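Local coordinates for pirin family protein (Acinetobacter baumannii, PDB 6D0P) that probably catalyses the metal-dependent cleavage of quercetin by dioxygen, as a quercetin 2,3-dioxygenase of the bicupin pirin family, at residues D157-H162 / K192-T197; H196-P201 / V236-N241; T206-L211 / A229-E234. All coordinates share one frame; numbering follows the deposited sequence. Where two conformers were deposited one is given.

Contact 1 of 3, residues D157-H162 / K192-T197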
loop_
_atom_site.group_PDB
_atom_site.type_symbol
_atom_site.label_atom_id
_atom_site.label_comp_id
_atom_site.label_asym_id
_atom_site.label_seq_id
_atom_site.Cartn_x
_atom_site.Cartn_y
_atom_site.Cartn_z
ATOM N N ASP A 157 -22.508 -4.350 -5.836
ATOM C CA ASP A 157 -23.753 -4.146 -6.549
ATOM C C ASP A 157 -23.866 -5.258 -7.597
ATOM O O ASP A 157 -23.037 -6.166 -7.596
ATOM C CB ASP A 157 -23.830 -2.756 -7.182
ATOM C CG ASP A 157 -22.655 -2.426 -8.086
ATOM O OD1 ASP A 157 -22.144 -3.358 -8.788
ATOM O OD2 ASP A 157 -22.250 -1.234 -8.086
ATOM N N GLU A 158 -24.858 -5.146 -8.465
ATOM C CA GLU A 158 -25.102 -6.145 -9.476
ATOM C C GLU A 158 -24.545 -5.669 -10.821
ATOM O O GLU A 158 -24.877 -6.248 -11.865
ATOM C CB GLU A 158 -26.604 -6.422 -9.561
ATOM C CG GLU A 158 -27.177 -6.974 -8.265
ATOM C CD GLU A 158 -28.679 -7.153 -8.247
ATOM O OE1 GLU A 158 -29.222 -7.629 -9.261
ATOM O OE2 GLU A 158 -29.302 -6.856 -7.214
ATOM N N HIS A 159 -23.675 -4.657 -10.800
ATOM C CA HIS A 159 -23.184 -4.074 -12.035
ATOM C C HIS A 159 -21.680 -4.252 -12.215
ATOM O O HIS A 159 -21.136 -3.739 -13.189
ATOM C CB HIS A 159 -23.593 -2.593 -12.088
ATOM C CG HIS A 159 -25.067 -2.424 -12.177
ATOM N ND1 HIS A 159 -25.839 -2.041 -11.091
ATOM C CD2 HIS A 159 -25.918 -2.648 -13.199
ATOM C CE1 HIS A 159 -27.101 -2.001 -11.455
ATOM N NE2 HIS A 159 -27.176 -2.384 -12.737
ATOM N N GLY A 160 -21.005 -4.953 -11.312
ATOM C CA GLY A 160 -19.580 -5.160 -11.473
ATOM C C GLY A 160 -18.735 -4.477 -10.408
ATOM O O GLY A 160 -17.503 -4.651 -10.411
ATOM N N SER A 161 -19.323 -3.684 -9.508
ATOM C CA SER A 161 -18.495 -3.077 -8.430
ATOM C C SER A 161 -18.096 -4.165 -7.436
ATOM O O SER A 161 -18.916 -5.025 -7.103
ATOM C CB SER A 161 -19.209 -1.961 -7.727
ATOM O OG SER A 161 -19.665 -0.989 -8.654
ATOM N N HIS A 162 -16.852 -4.118 -6.941
ATOM C CA HIS A 162 -16.384 -5.116 -5.993
ATOM C C HIS A 162 -15.320 -4.505 -5.070
ATOM O O HIS A 162 -14.713 -3.454 -5.362
ATOM C CB HIS A 162 -15.865 -6.375 -6.703
ATOM C CG HIS A 162 -14.569 -6.168 -7.408
ATOM N ND1 HIS A 162 -13.368 -6.540 -6.851
ATOM C CD2 HIS A 162 -14.281 -5.594 -8.592
ATOM C CE1 HIS A 162 -12.388 -6.202 -7.670
ATOM N NE2 HIS A 162 -12.927 -5.622 -8.745
ATOM N N LYS A 192 -19.285 3.039 -12.887
ATOM C CA LYS A 192 -19.946 4.289 -13.141
ATOM C C LYS A 192 -21.447 4.162 -12.860
ATOM O O LYS A 192 -22.087 3.173 -13.262
ATOM C CB LYS A 192 -19.695 4.670 -14.603
ATOM C CG LYS A 192 -20.375 5.944 -15.074
ATOM C CD LYS A 192 -20.045 6.276 -16.511
ATOM C CE LYS A 192 -20.704 7.550 -16.977
ATOM N NZ LYS A 192 -20.506 7.750 -18.432
ATOM N N GLY A 193 -21.960 5.160 -12.158
ATOM C CA GLY A 193 -23.391 5.285 -11.855
ATOM C C GLY A 193 -23.816 4.525 -10.605
ATOM O O GLY A 193 -24.993 4.510 -10.288
ATOM N N GLN A 194 -22.896 3.900 -9.874
ATOM C CA GLN A 194 -23.305 3.164 -8.668
ATOM C C GLN A 194 -22.782 3.862 -7.409
ATOM O O GLN A 194 -21.609 4.334 -7.399
ATOM C CB GLN A 194 -22.787 1.728 -8.723
ATOM C CG GLN A 194 -23.331 0.961 -9.916
ATOM C CD GLN A 194 -24.833 0.795 -9.852
ATOM O OE1 GLN A 194 -25.407 0.486 -8.802
ATOM N NE2 GLN A 194 -25.482 0.961 -10.989
ATOM N N LYS A 195 -23.639 3.846 -6.370
ATOM C CA LYS A 195 -23.391 4.451 -5.074
ATOM C C LYS A 195 -23.273 3.380 -3.979
ATOM O O LYS A 195 -24.013 2.388 -4.005
ATOM C CB LYS A 195 -24.529 5.389 -4.674
ATOM C CG LYS A 195 -24.295 6.074 -3.334
ATOM C CD LYS A 195 -25.259 7.183 -3.005
ATOM C CE LYS A 195 -24.948 7.815 -1.664
ATOM N NZ LYS A 195 -25.884 8.918 -1.355
ATOM N N HIS A 196 -22.403 3.633 -2.996
ATOM C CA HIS A 196 -22.117 2.685 -1.926
ATOM C C HIS A 196 -21.814 3.400 -0.610
ATOM O O HIS A 196 -21.102 4.393 -0.594
ATOM C CB HIS A 196 -20.919 1.827 -2.315
ATOM C CG HIS A 196 -21.019 1.342 -3.713
ATOM N ND1 HIS A 196 -21.729 0.200 -4.044
ATOM C CD2 HIS A 196 -20.541 1.859 -4.871
ATOM C CE1 HIS A 196 -21.682 0.026 -5.348
ATOM N NE2 HIS A 196 -20.927 1.023 -5.880
ATOM N N THR A 197 -22.347 2.853 0.478
ATOM C CA THR A 197 -22.075 3.360 1.816
ATOM C C THR A 197 -21.113 2.384 2.499
ATOM O O THR A 197 -21.337 1.163 2.516
ATOM C CB THR A 197 -23.369 3.553 2.615
ATOM O OG1 THR A 197 -24.083 4.598 1.965
ATOM C CG2 THR A 197 -23.142 3.934 4.064
#
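D157, whose carboxylate faces Q194 and H196, has its OD1 gripped by two backbone donors of its own loop. H159 N reaches OD1 at 2.8 Å from well above the carboxylate plane, an Asx turn, and S161 N arrives at 2.9 Å from the opposite face of that plane, on the syn side. The second oxygen, OD2, accepts from S161 OG at 2.7 Å, and that hydroxyl is itself the acceptor for V191 N. Held at both oxygens, the carboxylate is fixed in rotation where the hairpin loop between strands 153-155 and 162-165, on the larger sheet of the C-terminal cupin sandwich, meets the start of strand 195-199, the edge of the smaller one. OD2 comes to the edge of the H196 imidazole, near its plane, 3.1 Å from CE1, and the same oxygen lies 3.1 Å from Q194 CG. No hydrogen bond crosses the contact. The imidazole also packs on L156, and a magnesium ion lies about 4 Å from its side chain at the nearest atoms. Q194 is bent at its second torsion (chi2 -64°), with CD turned back toward the loop rather than running straight on. The Q194 and H159 side chains cross at about a right angle, while the amide and ring planes are inclined by 31°, and Q194 NE2 stops 3.0 Å from H159 ND1 at an angle too poor for a hydrogen bond.

Contact 2 of 3, residues H196-P201 / V236-N241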
loop_
_atom_site.group_PDB
_atom_site.type_symbol
_atom_site.label_atom_id
_atom_site.label_comp_id
_atom_site.label_asym_id
_atom_site.label_seq_id
_atom_site.Cartn_x
_atom_site.Cartn_y
_atom_site.Cartn_z
ATOM N N HIS A 196 -22.403 3.633 -2.996
ATOM C CA HIS A 196 -22.117 2.685 -1.926
ATOM C C HIS A 196 -21.814 3.400 -0.610
ATOM O O HIS A 196 -21.102 4.393 -0.594
ATOM C CB HIS A 196 -20.919 1.827 -2.315
ATOM C CG HIS A 196 -21.019 1.342 -3.713
ATOM N ND1 HIS A 196 -21.729 0.200 -4.044
ATOM C CD2 HIS A 196 -20.541 1.859 -4.871
ATOM C CE1 HIS A 196 -21.682 0.026 -5.348
ATOM N NE2 HIS A 196 -20.927 1.023 -5.880
ATOM N N THR A 197 -22.347 2.853 0.478
ATOM C CA THR A 197 -22.075 3.360 1.816
ATOM C C THR A 197 -21.113 2.384 2.499
ATOM O O THR A 197 -21.337 1.163 2.516
ATOM C CB THR A 197 -23.369 3.553 2.615
ATOM O OG1 THR A 197 -24.083 4.598 1.965
ATOM C CG2 THR A 197 -23.142 3.934 4.064
ATOM N N LEU A 198 -20.026 2.914 3.024
ATOM C CA LEU A 198 -19.069 2.083 3.727
ATOM C C LEU A 198 -19.089 2.471 5.206
ATOM O O LEU A 198 -19.315 3.644 5.565
ATOM C CB LEU A 198 -17.669 2.267 3.134
ATOM C CG LEU A 198 -17.500 1.805 1.687
ATOM C CD1 LEU A 198 -18.087 2.823 0.724
ATOM C CD2 LEU A 198 -16.036 1.563 1.370
ATOM N N TYR A 199 -18.884 1.464 6.043
ATOM C CA TYR A 199 -18.816 1.639 7.482
ATOM C C TYR A 199 -17.407 1.297 7.940
ATOM O O TYR A 199 -16.848 0.247 7.556
ATOM C CB TYR A 199 -19.837 0.768 8.208
ATOM C CG TYR A 199 -21.247 1.094 7.811
ATOM C CD1 TYR A 199 -21.914 2.178 8.353
ATOM C CD2 TYR A 199 -21.895 0.339 6.850
ATOM C CE1 TYR A 199 -23.210 2.489 7.964
ATOM C CE2 TYR A 199 -23.188 0.632 6.457
ATOM C CZ TYR A 199 -23.845 1.714 7.011
ATOM O OH TYR A 199 -25.121 1.977 6.608
ATOM N N VAL A 200 -16.868 2.207 8.748
ATOM C CA VAL A 200 -15.512 2.178 9.271
ATOM C C VAL A 200 -15.584 2.273 10.795
ATOM O O VAL A 200 -16.516 2.859 11.322
ATOM C CB VAL A 200 -14.710 3.355 8.682
ATOM C CG1 VAL A 200 -13.359 3.563 9.360
ATOM C CG2 VAL A 200 -14.548 3.204 7.183
ATOM N N PRO A 201 -14.620 1.671 11.504
ATOM C CA PRO A 201 -14.634 1.831 12.944
ATOM C C PRO A 201 -14.452 3.278 13.429
ATOM O O PRO A 201 -13.636 4.046 12.901
ATOM C CB PRO A 201 -13.484 0.952 13.444
ATOM C CG PRO A 201 -13.310 -0.069 12.380
ATOM C CD PRO A 201 -13.594 0.686 11.108
ATOM N N VAL A 236 -18.510 7.091 11.600
ATOM C CA VAL A 236 -18.382 5.692 11.218
ATOM C C VAL A 236 -18.776 5.467 9.763
ATOM O O VAL A 236 -18.584 4.360 9.277
ATOM C CB VAL A 236 -19.222 4.768 12.121
ATOM C CG1 VAL A 236 -18.679 4.722 13.525
ATOM C CG2 VAL A 236 -20.701 5.134 12.108
ATOM N N GLU A 237 -19.317 6.432 9.060
ATOM C CA GLU A 237 -19.725 6.054 7.714
ATOM C C GLU A 237 -19.455 7.165 6.701
ATOM O O GLU A 237 -19.368 8.354 7.034
ATOM C CB GLU A 237 -21.205 5.663 7.721
ATOM C CG GLU A 237 -22.150 6.796 7.400
ATOM C CD GLU A 237 -23.621 6.410 7.371
ATOM O OE1 GLU A 237 -24.096 5.898 8.389
ATOM O OE2 GLU A 237 -24.287 6.619 6.319
ATOM N N PHE A 238 -19.332 6.729 5.454
ATOM C CA PHE A 238 -19.214 7.635 4.344
ATOM C C PHE A 238 -19.729 6.917 3.101
ATOM O O PHE A 238 -19.865 5.679 3.101
ATOM C CB PHE A 238 -17.777 8.133 4.169
ATOM C CG PHE A 238 -16.764 7.085 3.793
ATOM C CD1 PHE A 238 -16.172 6.295 4.762
ATOM C CD2 PHE A 238 -16.394 6.901 2.465
ATOM C CE1 PHE A 238 -15.243 5.321 4.417
ATOM C CE2 PHE A 238 -15.443 5.950 2.124
ATOM C CZ PHE A 238 -14.866 5.160 3.100
ATOM N N SER A 239 -19.982 7.688 2.068
ATOM C CA SER A 239 -20.511 7.141 0.822
ATOM C C SER A 239 -19.589 7.485 -0.348
ATOM O O SER A 239 -18.904 8.533 -0.359
ATOM C CB SER A 239 -21.920 7.623 0.556
ATOM O OG SER A 239 -21.955 9.009 0.218
ATOM N N LEU A 240 -19.602 6.606 -1.332
ATOM C CA LEU A 240 -18.879 6.797 -2.571
ATOM C C LEU A 240 -19.865 6.574 -3.725
ATOM O O LEU A 240 -20.608 5.579 -3.746
ATOM C CB LEU A 240 -17.720 5.804 -2.670
ATOM C CG LEU A 240 -16.573 5.942 -1.673
ATOM C CD1 LEU A 240 -15.526 4.876 -1.947
ATOM C CD2 LEU A 240 -15.931 7.317 -1.749
ATOM N N ASN A 241 -19.860 7.484 -4.674
ATOM C CA ASN A 241 -20.762 7.419 -5.828
ATOM C C ASN A 241 -19.912 7.629 -7.073
ATOM O O ASN A 241 -19.390 8.721 -7.268
ATOM C CB ASN A 241 -21.865 8.475 -5.710
ATOM C CG ASN A 241 -23.068 8.200 -6.592
ATOM O OD1 ASN A 241 -23.045 7.296 -7.427
ATOM N ND2 ASN A 241 -24.131 8.965 -6.393
HETATM O O HOH W 1 -24.159 7.039 3.385
#
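L198 and F238 face each other across an antiparallel pair of strands, and the phenyl ring of F238 turns one face to its partner. L198 CB lies 4.3 Å from the ring centroid of F238, a CH-pi contact offset toward the rim near CZ. A chi1 of 65° sets F238 CG between the backbone N and the carbonyl carbon, and chi2 -84° turns the ring face to L198 CB. V200 meets the same ring differently: its CG2, in one of two modelled conformers, comes to the edge, in plane, 3.6 Å from F238 CE1. L240 and the H196 side chain share this side of the sheet, which is buried against L190, V250 and V208 of the opposing sheet.

T197, Y199, E237 and S239 project from the other side, where a carboxylate, two aliphatic hydroxyls and a tyrosine ring lie. Y199 and E237 lie side by side and point the same way; E237 OE1 approaches the ring edge near its plane, 3.5 Å from Y199 CE1. The other carboxylate oxygen, E237 OE2, takes a hydrogen bond from a water at 3.0 Å, and this water also bonds T197 OG1 at 2.8 Å, so it bridges the two strands. T197 CG2, anti to its backbone N, rests 3.7 Å from E237 OE2.

Backbone bonds join H196 with L240 and L198 with F238 in both directions, and V200 N reaches V236 O at 2.8 Å beyond the last pair. Between them, S239 CA touches H196 O at 3.1 Å in a CA-H...O contact. The segments 196-199 and 237-241, 150° between their directions, belong to strands 195-199 and 237-242, an edge pair of the smaller sheet in a cupin beta-sandwich, apolar on its inner face and water-bridged on its outer one.

Contact 3 of 3, residues T206-L211 / A229-E234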
loop_
_atom_site.group_PDB
_atom_site.type_symbol
_atom_site.label_atom_id
_atom_site.label_comp_id
_atom_site.label_asym_id
_atom_site.label_seq_id
_atom_site.Cartn_x
_atom_site.Cartn_y
_atom_site.Cartn_z
ATOM N N THR A 206 -9.016 7.351 8.123
ATOM C CA THR A 206 -9.748 6.881 6.983
ATOM C C THR A 206 -9.258 7.630 5.753
ATOM O O THR A 206 -9.428 8.869 5.654
ATOM C CB THR A 206 -11.257 7.076 7.172
ATOM O OG1 THR A 206 -11.694 6.382 8.343
ATOM C CG2 THR A 206 -12.045 6.570 5.988
ATOM N N LEU A 207 -8.583 6.903 4.875
ATOM C CA LEU A 207 -8.054 7.459 3.653
ATOM C C LEU A 207 -8.760 6.817 2.457
ATOM O O LEU A 207 -8.866 5.578 2.394
ATOM C CB LEU A 207 -6.550 7.178 3.594
ATOM C CG LEU A 207 -5.753 7.576 4.825
ATOM C CD1 LEU A 207 -4.329 7.090 4.691
ATOM C CD2 LEU A 207 -5.796 9.093 5.034
ATOM N N VAL A 208 -9.260 7.637 1.539
ATOM C CA VAL A 208 -9.878 7.155 0.297
ATOM C C VAL A 208 -8.906 7.480 -0.829
ATOM O O VAL A 208 -8.593 8.646 -1.073
ATOM C CB VAL A 208 -11.254 7.783 0.042
ATOM C CG1 VAL A 208 -11.857 7.332 -1.284
ATOM C CG2 VAL A 208 -12.182 7.497 1.214
ATOM N N VAL A 209 -8.373 6.435 -1.428
ATOM C CA VAL A 209 -7.401 6.593 -2.501
ATOM C C VAL A 209 -8.093 6.271 -3.830
ATOM O O VAL A 209 -8.668 5.198 -3.981
ATOM C CB VAL A 209 -6.172 5.696 -2.295
ATOM C CG1 VAL A 209 -5.155 5.866 -3.427
ATOM C CG2 VAL A 209 -5.520 5.959 -0.953
ATOM N N VAL A 210 -8.068 7.233 -4.741
ATOM C CA VAL A 210 -8.598 7.053 -6.056
ATOM C C VAL A 210 -7.406 6.905 -6.997
ATOM O O VAL A 210 -6.682 7.849 -7.227
ATOM C CB VAL A 210 -9.522 8.214 -6.466
ATOM C CG1 VAL A 210 -10.081 8.021 -7.873
ATOM C CG2 VAL A 210 -10.638 8.386 -5.458
ATOM N N LEU A 211 -7.197 5.702 -7.519
ATOM C CA LEU A 211 -6.090 5.464 -8.419
ATOM C C LEU A 211 -6.414 5.976 -9.821
ATOM O O LEU A 211 -5.571 6.632 -10.466
ATOM C CB LEU A 211 -5.779 3.966 -8.460
ATOM C CG LEU A 211 -5.387 3.335 -7.132
ATOM C CD1 LEU A 211 -5.238 1.828 -7.298
ATOM C CD2 LEU A 211 -4.113 3.943 -6.571
ATOM N N ALA A 229 -7.926 11.310 -0.379
ATOM C CA ALA A 229 -8.779 12.124 0.460
ATOM C C ALA A 229 -8.626 11.648 1.911
ATOM O O ALA A 229 -8.576 10.453 2.178
ATOM C CB ALA A 229 -10.221 12.031 0.027
ATOM N N ILE A 230 -8.616 12.605 2.832
ATOM C CA ILE A 230 -8.561 12.342 4.250
ATOM C C ILE A 230 -9.935 12.667 4.847
ATOM O O ILE A 230 -10.466 13.782 4.658
ATOM C CB ILE A 230 -7.418 13.163 4.870
ATOM C CG1 ILE A 230 -6.090 12.732 4.235
ATOM C CG2 ILE A 230 -7.400 13.045 6.392
ATOM C CD1 ILE A 230 -4.909 13.458 4.737
ATOM N N LEU A 231 -10.539 11.678 5.501
ATOM C CA LEU A 231 -11.833 11.873 6.167
ATOM C C LEU A 231 -11.584 11.998 7.677
ATOM O O LEU A 231 -10.504 11.664 8.178
ATOM C CB LEU A 231 -12.792 10.716 5.880
ATOM C CG LEU A 231 -13.031 10.327 4.423
ATOM C CD1 LEU A 231 -14.206 9.375 4.316
ATOM C CD2 LEU A 231 -13.251 11.506 3.515
ATOM N N SER A 232 -12.557 12.519 8.406
ATOM C CA SER A 232 -12.393 12.698 9.839
ATOM C C SER A 232 -12.325 11.344 10.563
ATOM O O SER A 232 -12.944 10.337 10.160
ATOM C CB SER A 232 -13.482 13.575 10.417
ATOM O OG SER A 232 -14.762 12.968 10.230
ATOM N N ARG A 233 -11.561 11.333 11.644
ATOM C CA ARG A 233 -11.475 10.145 12.508
ATOM C C ARG A 233 -12.814 9.947 13.222
ATOM O O ARG A 233 -13.273 8.821 13.374
ATOM C CB ARG A 233 -10.318 10.259 13.498
ATOM C CG ARG A 233 -8.973 10.080 12.826
ATOM C CD ARG A 233 -7.808 10.266 13.752
ATOM N NE ARG A 233 -6.559 10.068 13.030
ATOM C CZ ARG A 233 -5.368 10.274 13.546
ATOM N NH1 ARG A 233 -5.259 10.691 14.796
ATOM N NH2 ARG A 233 -4.290 10.047 12.817
ATOM N N GLU A 234 -13.456 11.048 13.585
ATOM C CA GLU A 234 -14.767 11.007 14.214
ATOM C C GLU A 234 -15.796 10.552 13.172
ATOM O O GLU A 234 -15.775 11.040 12.044
ATOM C CB GLU A 234 -15.136 12.398 14.755
ATOM C CG GLU A 234 -14.125 12.992 15.747
ATOM C CD GLU A 234 -12.678 13.224 15.286
ATOM O OE1 GLU A 234 -12.464 13.641 14.089
ATOM O OE2 GLU A 234 -11.736 12.982 16.132
HETATM O O HOH W 2 -8.342 10.073 8.553
#
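Strand segments 206-210 and 229-231 run antiparallel, their axes 4.9 Å apart at closest and 156° between directions. V208 and A229 form a hydrogen-bonded pair, with A229 N to V208 O at 2.8 Å and V208 N to A229 O at 3.0 Å. Toward the strand ends L231 N still donates to T206 O at 3.0 Å, but the return link is made by a water that accepts from T206 N and donates to L231 O. L207 and I230, a non-hydrogen-bonded pair, lie side by side and point the same way, with L207 CD2 3.7 Å from I230 CG1. These are inner strands of the larger sheet of the C-terminal cupin domain, 227-231 lying next to edge strand 7-12 and 205-210 between 227-231 and 245-253. On the other face, L231 CD1 is extended (chi2 -168°) and settles against both threonine and valine methyls: 3.9 Å from T206 CG2 and 4.2 Å from V208 CG2. F238 of the opposing sheet packs on T206, V208 and L231 there. The hydroxyl of T206 is turned to the backbone instead, OG1 bonding H204 O.

Contacts 1 and 2 follow one another along strand 195-199, share H196 and T197, and have centres about 13 Å apart. Contact 3 lies between the two segments of contact 2 in sequence, its centre about 10 Å from that of contact 2 and about 19 Å from that of contact 1. Contact 2 pairs strands of the smaller sheet and contact 3 pairs strands of the larger one; the F238 ring joins them across the sandwich interior. Contact 1 ties the two sheets near one edge. The manganese ligands H64, H66, H108 and E110 lie on strands 64-66 and 106-112 of a separate sheet, so all three contacts build the C-terminal cupin fold rather than supply metal ligands.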